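Long-range contacts in P450 epoxidase (Sorangium cellulosum, PDB 1Q5D), which belongs to the cytochrome P450 family of haem proteins and holds an iron protoporphyrin next to a second, ligand-filled pocket: residues Y55-S59 / S353-A357; I303-A309 / E324-I330. Residues are numbered along the deposited sequence.

The two contacts lie close together near the haem, their centres about 13 Å apart. Along the chain, contact 2 (303-309 with 324-330) is nested inside the long loop closed by contact 1 (55-59 with 353-357). Contact 2 joins neighbouring strands of the mixed sheet. Strand 325-329 pairs on its other side with strand 49-52, which leads directly into helix 55-62 of contact 1. The two touch where Val58 CG1 lies 4.0 Å from Ile330 CD1 and 4.0 Å from Leu328 CB. Helix 55-62 thus bridges the sheet and the loop at 353-357, and each contact reaches the haem: contact 1 through Ala357, contact 2 through Thr305 and Arg307.

Contact 1 of 2, residues Y55-S59 / S353-A357. With HEM (protoporphyrin IX containing Fe), chain B.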
loop_
_atom_site.group_PDB
_atom_site.type_symbol
_atom_site.label_atom_id
_atom_site.label_comp_id
_atom_site.label_asym_id
_atom_site.label_seq_id
_atom_site.Cartn_x
_atom_site.Cartn_y
_atom_site.Cartn_z
ATOM N N TYR A 55 16.715 5.627 -9.269
ATOM C CA TYR A 55 16.842 4.576 -8.257
ATOM C C TYR A 55 17.840 4.886 -7.139
ATOM O O TYR A 55 17.495 4.857 -5.958
ATOM C CB TYR A 55 17.184 3.227 -8.895
ATOM C CG TYR A 55 17.188 2.111 -7.880
ATOM C CD1 TYR A 55 16.069 1.293 -7.718
ATOM C CD2 TYR A 55 18.306 1.877 -7.063
ATOM C CE1 TYR A 55 16.064 0.261 -6.785
ATOM C CE2 TYR A 55 18.306 0.845 -6.119
ATOM C CZ TYR A 55 17.186 0.040 -5.993
ATOM O OH TYR A 55 17.164 -0.982 -5.059
ATOM N N HIS A 56 19.083 5.196 -7.495
ATOM C CA HIS A 56 20.120 5.308 -6.464
ATOM C C HIS A 56 19.884 6.445 -5.488
ATOM O O HIS A 56 20.185 6.320 -4.298
ATOM C CB HIS A 56 21.519 5.365 -7.074
ATOM C CG HIS A 56 22.026 4.021 -7.498
ATOM N ND1 HIS A 56 22.107 3.636 -8.821
ATOM C CD2 HIS A 56 22.432 2.953 -6.769
ATOM C CE1 HIS A 56 22.561 2.396 -8.889
ATOM N NE2 HIS A 56 22.765 1.959 -7.659
ATOM N N ASP A 57 19.334 7.549 -5.985
ATOM C CA ASP A 57 19.011 8.672 -5.117
ATOM C C ASP A 57 17.805 8.332 -4.237
ATOM O O ASP A 57 17.795 8.611 -3.040
ATOM C CB ASP A 57 18.742 9.931 -5.947
ATOM C CG ASP A 57 19.869 10.234 -6.917
ATOM O OD1 ASP A 57 21.019 10.338 -6.449
ATOM O OD2 ASP A 57 19.711 10.357 -8.151
ATOM N N VAL A 58 16.784 7.736 -4.841
ATOM C CA VAL A 58 15.614 7.275 -4.091
ATOM C C VAL A 58 16.006 6.264 -2.998
ATOM O O VAL A 58 15.650 6.414 -1.822
ATOM C CB VAL A 58 14.585 6.649 -5.043
ATOM C CG1 VAL A 58 13.544 5.877 -4.274
ATOM C CG2 VAL A 58 13.924 7.733 -5.892
ATOM N N SER A 59 16.746 5.241 -3.393
ATOM C CA SER A 59 17.170 4.224 -2.448
ATOM C C SER A 59 18.014 4.823 -1.329
ATOM O O SER A 59 17.851 4.467 -0.168
ATOM C CB SER A 59 17.936 3.114 -3.163
ATOM O OG SER A 59 18.559 2.274 -2.215
ATOM N N SER A 353 15.093 -8.449 -6.593
ATOM C CA SER A 353 15.625 -8.115 -5.268
ATOM C C SER A 353 15.726 -6.619 -5.037
ATOM O O SER A 353 15.516 -6.139 -3.920
ATOM C CB SER A 353 17.040 -8.699 -5.071
ATOM O OG SER A 353 17.047 -10.115 -5.150
ATOM N N ALA A 354 16.098 -5.885 -6.080
ATOM C CA ALA A 354 16.326 -4.445 -5.936
ATOM C C ALA A 354 15.027 -3.623 -5.922
ATOM O O ALA A 354 15.057 -2.416 -5.679
ATOM C CB ALA A 354 17.274 -3.935 -7.034
ATOM N N SER A 355 13.891 -4.257 -6.173
ATOM C CA SER A 355 12.618 -3.512 -6.115
ATOM C C SER A 355 12.456 -2.811 -4.760
ATOM O O SER A 355 12.723 -3.411 -3.728
ATOM C CB SER A 355 11.442 -4.431 -6.419
ATOM O OG SER A 355 10.199 -3.743 -6.272
ATOM N N LEU A 356 12.047 -1.541 -4.767
ATOM C CA LEU A 356 11.827 -0.764 -3.528
ATOM C C LEU A 356 10.330 -0.651 -3.189
ATOM O O LEU A 356 9.935 0.099 -2.277
ATOM C CB LEU A 356 12.403 0.664 -3.663
ATOM C CG LEU A 356 13.884 0.837 -4.012
ATOM C CD1 LEU A 356 14.178 2.226 -4.588
ATOM C CD2 LEU A 356 14.724 0.612 -2.781
ATOM N N ALA A 357 9.521 -1.402 -3.920
ATOM C CA ALA A 357 8.053 -1.383 -3.809
ATOM C C ALA A 357 7.535 -1.477 -2.365
ATOM O O ALA A 357 6.513 -0.869 -2.024
ATOM C CB ALA A 357 7.450 -2.477 -4.687
HETATM C CHA HEM B . 4.768 0.824 5.107
HETATM C CHB HEM B . 3.999 -0.576 0.560
HETATM C CHC HEM B . 0.810 -3.895 2.126
HETATM C CHD HEM B . 1.151 -2.090 6.567
HETATM C C1A HEM B . 4.900 0.668 3.753
HETATM C C2A HEM B . 5.866 1.338 2.913
HETATM C C3A HEM B . 5.642 0.967 1.653
HETATM C C4A HEM B . 4.534 0.042 1.656
HETATM C CMA HEM B . 6.443 1.436 0.406
HETATM C CAA HEM B . 6.957 2.314 3.415
HETATM C CBA HEM B . 6.508 3.767 3.230
HETATM C CGA HEM B . 7.640 4.695 3.636
HETATM O O1A HEM B . 7.428 5.946 3.680
HETATM O O2A HEM B . 8.758 4.188 3.939
HETATM C C1B HEM B . 3.080 -1.582 0.625
HETATM C C2B HEM B . 2.609 -2.305 -0.531
HETATM C C3B HEM B . 1.726 -3.198 -0.115
HETATM C C4B HEM B . 1.600 -3.094 1.324
HETATM C CMB HEM B . 3.012 -2.073 -2.013
HETATM C CAB HEM B . 1.026 -4.160 -1.090
HETATM C CBB HEM B . -0.111 -4.773 -0.777
HETATM C C1C HEM B . 0.644 -3.737 3.469
HETATM C C2C HEM B . -0.167 -4.560 4.339
HETATM C C3C HEM B . -0.064 -4.045 5.567
HETATM C C4C HEM B . 0.823 -2.899 5.505
HETATM C CMC HEM B . -0.974 -5.795 3.857
HETATM C CAC HEM B . -0.707 -4.491 6.893
HETATM C CBC HEM B . -1.290 -5.682 7.005
HETATM C C1D HEM B . 2.102 -1.101 6.560
HETATM C C2D HEM B . 2.378 -0.265 7.691
HETATM C C3D HEM B . 3.504 0.640 7.250
HETATM C C4D HEM B . 3.780 0.273 5.888
HETATM C CMD HEM B . 1.687 -0.307 9.064
HETATM C CAD HEM B . 4.220 1.713 8.088
HETATM C CBD HEM B . 5.572 1.096 8.467
HETATM C CGD HEM B . 6.396 2.070 9.271
HETATM O O1D HEM B . 6.275 3.295 9.016
HETATM O O2D HEM B . 7.167 1.631 10.177
HETATM N NA HEM B . 4.095 -0.122 2.961
HETATM N NB HEM B . 2.454 -2.079 1.770
HETATM N NC HEM B . 1.216 -2.736 4.213
HETATM N ND HEM B . 2.936 -0.756 5.510
HETATM FE FE HEM B . 2.788 -1.539 3.614
HETATM O O HOH W 1 1.270 0.005 3.187
#
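On the approach to the haem-binding loop of this P450, residues 353-357 meet the first turn of helix 55-62, closed by the 2.7 Å bond from Ser59 N to Tyr55 O. Tyr55 reaches from the helix across to the loop, and its OH donates a 2.6 Å hydrogen bond to Ala354 O, which lies near the ring plane. Leu356 supplies the apolar half: its CD1 is 3.5 Å from Tyr55 CE1 and 3.7 Å from Val58 CG1, while its CD2 comes within 4.1 Å of Ser59 CB. Leu356 therefore fits between residues one helical turn apart, and the buried surface totals 217 Å². Val58 also packs on Ile330 and Ala333 of helix 330-333, and Ser355 O accepts a bond from Arg360. At the end of the segment, Ala357 O lies 3.4 Å from the haem methyl CMA. This irregular run between helix 330-333 and the haem-binding loop is consistent with the P450 meander, which leads to the loop bearing the cysteine ligand of the iron.

Contact 2 of 2, residues I303-A309 / E324-I330; sequences IGTVRFA and EMVFLLI. With EPB (7,11-dihydroxy-8,8,10,12,16-pentamethyl-3-[1-methyl-2-(2-methyl-thiazol-4-yl)vinyl]-4,17-dioxabicyclo[14.1.0]heptadecane-5,9-dione), chain C.
Strands 304-309 and 325-329 form an antiparallel ladder, their axes 4.6 Å apart at closest approach and their directions 148° apart. Arg307 and Val326 form a hydrogen-bonded pair (Arg307 N to Val326 O 2.8 Å, Val326 N to Arg307 O 2.7 Å), flanked by the non-hydrogen-bonded pairs Val306-Phe327 (CA-CA 4.6 Å) and Phe308-Met325 (4.5 Å). Leu328 N to Thr305 O (2.9 Å) and Ala309 N to Glu324 O (3.0 Å) extend the ladder. The return bond, Thr305 N to Leu328 O, is weak at 3.5 Å.

Val306, Phe308, Met325 and Phe327 share one face. The Phe327 ring (chi1 -105°) is sandwiched: Val306 CG1 sits 3.4 Å from its centroid, 9° off the normal, and Ile303 CG2 covers the opposite face at 3.9 Å. Val306 CG1 touches Met325 SD at 3.8 Å, and that sulfur makes an oblique Met-aromatic contact with Phe308, 3.5 Å from CE2. On the other face, Thr305 CG2 meets Leu328 CD2 at 4.0 Å. Gly304 (phi/psi 160/-136) fills a place with no space for a CB, which would fall 1.8 Å from Leu328 O.

This antiparallel pair belongs to the P450 sheet bordering the haem pocket. Gly304 O accepts a 2.9 Å hydrogen bond from EPB O10, while Thr305 OG1 and Arg307 NH1 both bond haem oxygen O1A, so one strand serves both ligands: a backbone carbonyl bonds EPB, same-face side chains the haem.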
loop_
_atom_site.group_PDB
_atom_site.type_symbol
_atom_site.label_atom_id
_atom_site.label_comp_id
_atom_site.label_asym_id
_atom_site.label_seq_id
_atom_site.Cartn_x
_atom_site.Cartn_y
_atom_site.Cartn_z
ATOM N N ILE A 303 2.666 8.663 -7.212
ATOM C CA ILE A 303 3.906 9.418 -7.105
ATOM C C ILE A 303 4.943 8.610 -6.305
ATOM O O ILE A 303 5.976 8.207 -6.843
ATOM C CB ILE A 303 3.650 10.806 -6.459
ATOM C CG1 ILE A 303 2.473 11.507 -7.162
ATOM C CG2 ILE A 303 4.911 11.674 -6.527
ATOM C CD1 ILE A 303 1.421 12.043 -6.213
ATOM N N GLY A 304 4.673 8.374 -5.028
ATOM C CA GLY A 304 5.560 7.576 -4.201
ATOM C C GLY A 304 5.368 7.813 -2.725
ATOM O O GLY A 304 4.240 7.875 -2.230
ATOM N N THR A 305 6.465 7.946 -2.001
ATOM C CA THR A 305 6.369 8.224 -0.592
ATOM C C THR A 305 7.168 9.472 -0.276
ATOM O O THR A 305 7.887 9.974 -1.141
ATOM C CB THR A 305 6.782 7.014 0.267
ATOM O OG1 THR A 305 6.538 7.325 1.639
ATOM C CG2 THR A 305 8.298 6.778 0.201
ATOM N N VAL A 306 7.012 9.990 0.935
ATOM C CA VAL A 306 7.617 11.274 1.286
ATOM C C VAL A 306 8.608 11.196 2.437
ATOM O O VAL A 306 8.525 10.313 3.306
ATOM C CB VAL A 306 6.554 12.342 1.653
ATOM C CG1 VAL A 306 5.703 12.657 0.453
ATOM C CG2 VAL A 306 5.688 11.867 2.799
ATOM N N ARG A 307 9.539 12.148 2.420
ATOM C CA ARG A 307 10.460 12.393 3.524
ATOM C C ARG A 307 10.566 13.900 3.699
ATOM O O ARG A 307 10.171 14.655 2.812
ATOM C CB ARG A 307 11.843 11.805 3.225
ATOM C CG ARG A 307 11.867 10.280 3.192
ATOM C CD ARG A 307 11.492 9.673 4.524
ATOM N NE ARG A 307 11.727 8.240 4.602
ATOM C CZ ARG A 307 10.794 7.328 4.396
ATOM N NH1 ARG A 307 9.557 7.699 4.039
ATOM N NH2 ARG A 307 11.100 6.040 4.515
ATOM N N PHE A 308 11.114 14.333 4.834
ATOM C CA PHE A 308 11.270 15.755 5.116
ATOM C C PHE A 308 12.690 16.083 5.568
ATOM O O PHE A 308 13.276 15.361 6.371
ATOM C CB PHE A 308 10.247 16.206 6.164
ATOM C CG PHE A 308 8.836 15.814 5.834
ATOM C CD1 PHE A 308 8.328 14.589 6.249
ATOM C CD2 PHE A 308 8.019 16.660 5.101
ATOM C CE1 PHE A 308 7.032 14.214 5.933
ATOM C CE2 PHE A 308 6.706 16.292 4.794
ATOM C CZ PHE A 308 6.219 15.066 5.215
ATOM N N ALA A 309 13.246 17.163 5.027
ATOM C CA ALA A 309 14.611 17.585 5.351
ATOM C C ALA A 309 14.707 18.105 6.780
ATOM O O ALA A 309 14.011 19.043 7.148
ATOM C CB ALA A 309 15.081 18.658 4.365
ATOM N N GLU A 324 11.548 21.056 4.333
ATOM C CA GLU A 324 10.977 20.892 3.004
ATOM C C GLU A 324 10.697 19.419 2.702
ATOM O O GLU A 324 11.476 18.536 3.060
ATOM C CB GLU A 324 11.906 21.470 1.928
ATOM C CG GLU A 324 11.987 22.996 1.907
ATOM C CD GLU A 324 12.545 23.547 0.598
ATOM O OE1 GLU A 324 13.629 23.096 0.153
ATOM O OE2 GLU A 324 11.890 24.427 -0.000
ATOM N N MET A 325 9.585 19.171 2.024
ATOM C CA MET A 325 9.160 17.821 1.691
ATOM C C MET A 325 9.892 17.286 0.458
ATOM O O MET A 325 10.220 18.025 -0.484
ATOM C CB MET A 325 7.628 17.773 1.488
ATOM C CG MET A 325 7.072 16.365 1.255
ATOM S SD MET A 325 5.289 16.236 1.583
ATOM C CE MET A 325 4.683 17.033 0.183
ATOM N N VAL A 326 10.162 15.989 0.472
ATOM C CA VAL A 326 10.747 15.345 -0.685
ATOM C C VAL A 326 9.956 14.092 -1.047
ATOM O O VAL A 326 9.739 13.231 -0.191
ATOM C CB VAL A 326 12.217 14.941 -0.406
ATOM C CG1 VAL A 326 12.867 14.449 -1.668
ATOM C CG2 VAL A 326 13.005 16.127 0.204
ATOM N N PHE A 327 9.526 14.012 -2.304
ATOM C CA PHE A 327 8.859 12.842 -2.849
ATOM C C PHE A 327 9.846 11.910 -3.542
ATOM O O PHE A 327 10.642 12.336 -4.378
ATOM C CB PHE A 327 7.795 13.260 -3.859
ATOM C CG PHE A 327 6.383 13.148 -3.350
ATOM C CD1 PHE A 327 5.650 14.295 -3.044
ATOM C CD2 PHE A 327 5.767 11.905 -3.215
ATOM C CE1 PHE A 327 4.324 14.196 -2.593
ATOM C CE2 PHE A 327 4.447 11.801 -2.767
ATOM C CZ PHE A 327 3.727 12.955 -2.458
ATOM N N LEU A 328 9.786 10.639 -3.179
ATOM C CA LEU A 328 10.570 9.594 -3.818
ATOM C C LEU A 328 9.699 9.044 -4.917
ATOM O O LEU A 328 8.678 8.436 -4.620
ATOM C CB LEU A 328 10.862 8.492 -2.789
ATOM C CG LEU A 328 12.007 8.761 -1.816
ATOM C CD1 LEU A 328 12.052 10.190 -1.305
ATOM C CD2 LEU A 328 12.026 7.780 -0.647
ATOM N N LEU A 329 10.059 9.288 -6.181
ATOM C CA LEU A 329 9.221 8.880 -7.318
ATOM C C LEU A 329 9.368 7.392 -7.632
ATOM O O LEU A 329 10.070 7.014 -8.567
ATOM C CB LEU A 329 9.506 9.738 -8.567
ATOM C CG LEU A 329 8.534 9.665 -9.747
ATOM C CD1 LEU A 329 7.060 9.953 -9.342
ATOM C CD2 LEU A 329 8.965 10.607 -10.906
ATOM N N ILE A 330 8.655 6.559 -6.871
ATOM C CA ILE A 330 8.836 5.108 -6.921
ATOM C C ILE A 330 8.656 4.439 -8.274
ATOM O O ILE A 330 9.496 3.638 -8.657
ATOM C CB ILE A 330 7.963 4.388 -5.850
ATOM C CG1 ILE A 330 8.278 4.894 -4.437
ATOM C CG2 ILE A 330 8.100 2.881 -5.963
ATOM C CD1 ILE A 330 9.708 4.785 -4.015
HETATM O O16 EPB C . -2.463 4.718 1.622
HETATM C C51 EPB C . 1.545 3.008 -0.434
HETATM O O41 EPB C . 1.625 1.533 1.809
HETATM C C5 EPB C . 1.717 2.705 1.010
HETATM C C4 EPB C . 0.607 2.474 2.171
HETATM C C16 EPB C . -1.627 5.461 1.984
HETATM O O1 EPB C . -0.685 5.210 2.970
HETATM C C2 EPB C . -0.650 3.893 3.778
HETATM C C3 EPB C . 0.702 3.151 3.433
HETATM C C20 EPB C . -0.702 4.424 5.268
HETATM C C21 EPB C . -2.075 4.983 5.609
HETATM C C22 EPB C . 0.359 4.360 6.122
HETATM C C23 EPB C . 0.550 4.816 7.500
HETATM N N26 EPB C . -0.078 5.978 7.915
HETATM C C25 EPB C . 0.224 6.265 9.207
HETATM C C27 EPB C . -0.375 7.462 9.836
HETATM C C24 EPB C . 1.336 4.257 8.436
HETATM S S1 EPB C . 1.280 5.162 9.889
HETATM C C15 EPB C . -1.501 6.871 1.353
HETATM C C14 EPB C . -1.251 8.066 2.378
HETATM O O14 EPB C . -2.298 7.909 3.321
HETATM C C13 EPB C . -1.115 9.557 1.737
HETATM C C29 EPB C . -2.474 9.920 1.043
HETATM C C30 EPB C . -0.943 10.586 2.852
HETATM C C12 EPB C . 0.060 9.632 0.609
HETATM O O12 EPB C . -0.210 9.948 -0.594
HETATM C C11 EPB C . 1.587 9.326 0.870
HETATM C C28 EPB C . 2.338 10.532 0.253
HETATM C C10 EPB C . 1.808 7.869 0.595
HETATM O O10 EPB C . 1.757 7.616 -0.844
HETATM C C9 EPB C . 3.171 7.527 1.163
HETATM C C91 EPB C . 3.146 7.702 2.607
HETATM C C8 EPB C . 3.562 6.093 1.066
HETATM C C7 EPB C . 2.462 5.107 0.497
HETATM C C6 EPB C . 2.388 4.059 1.732
#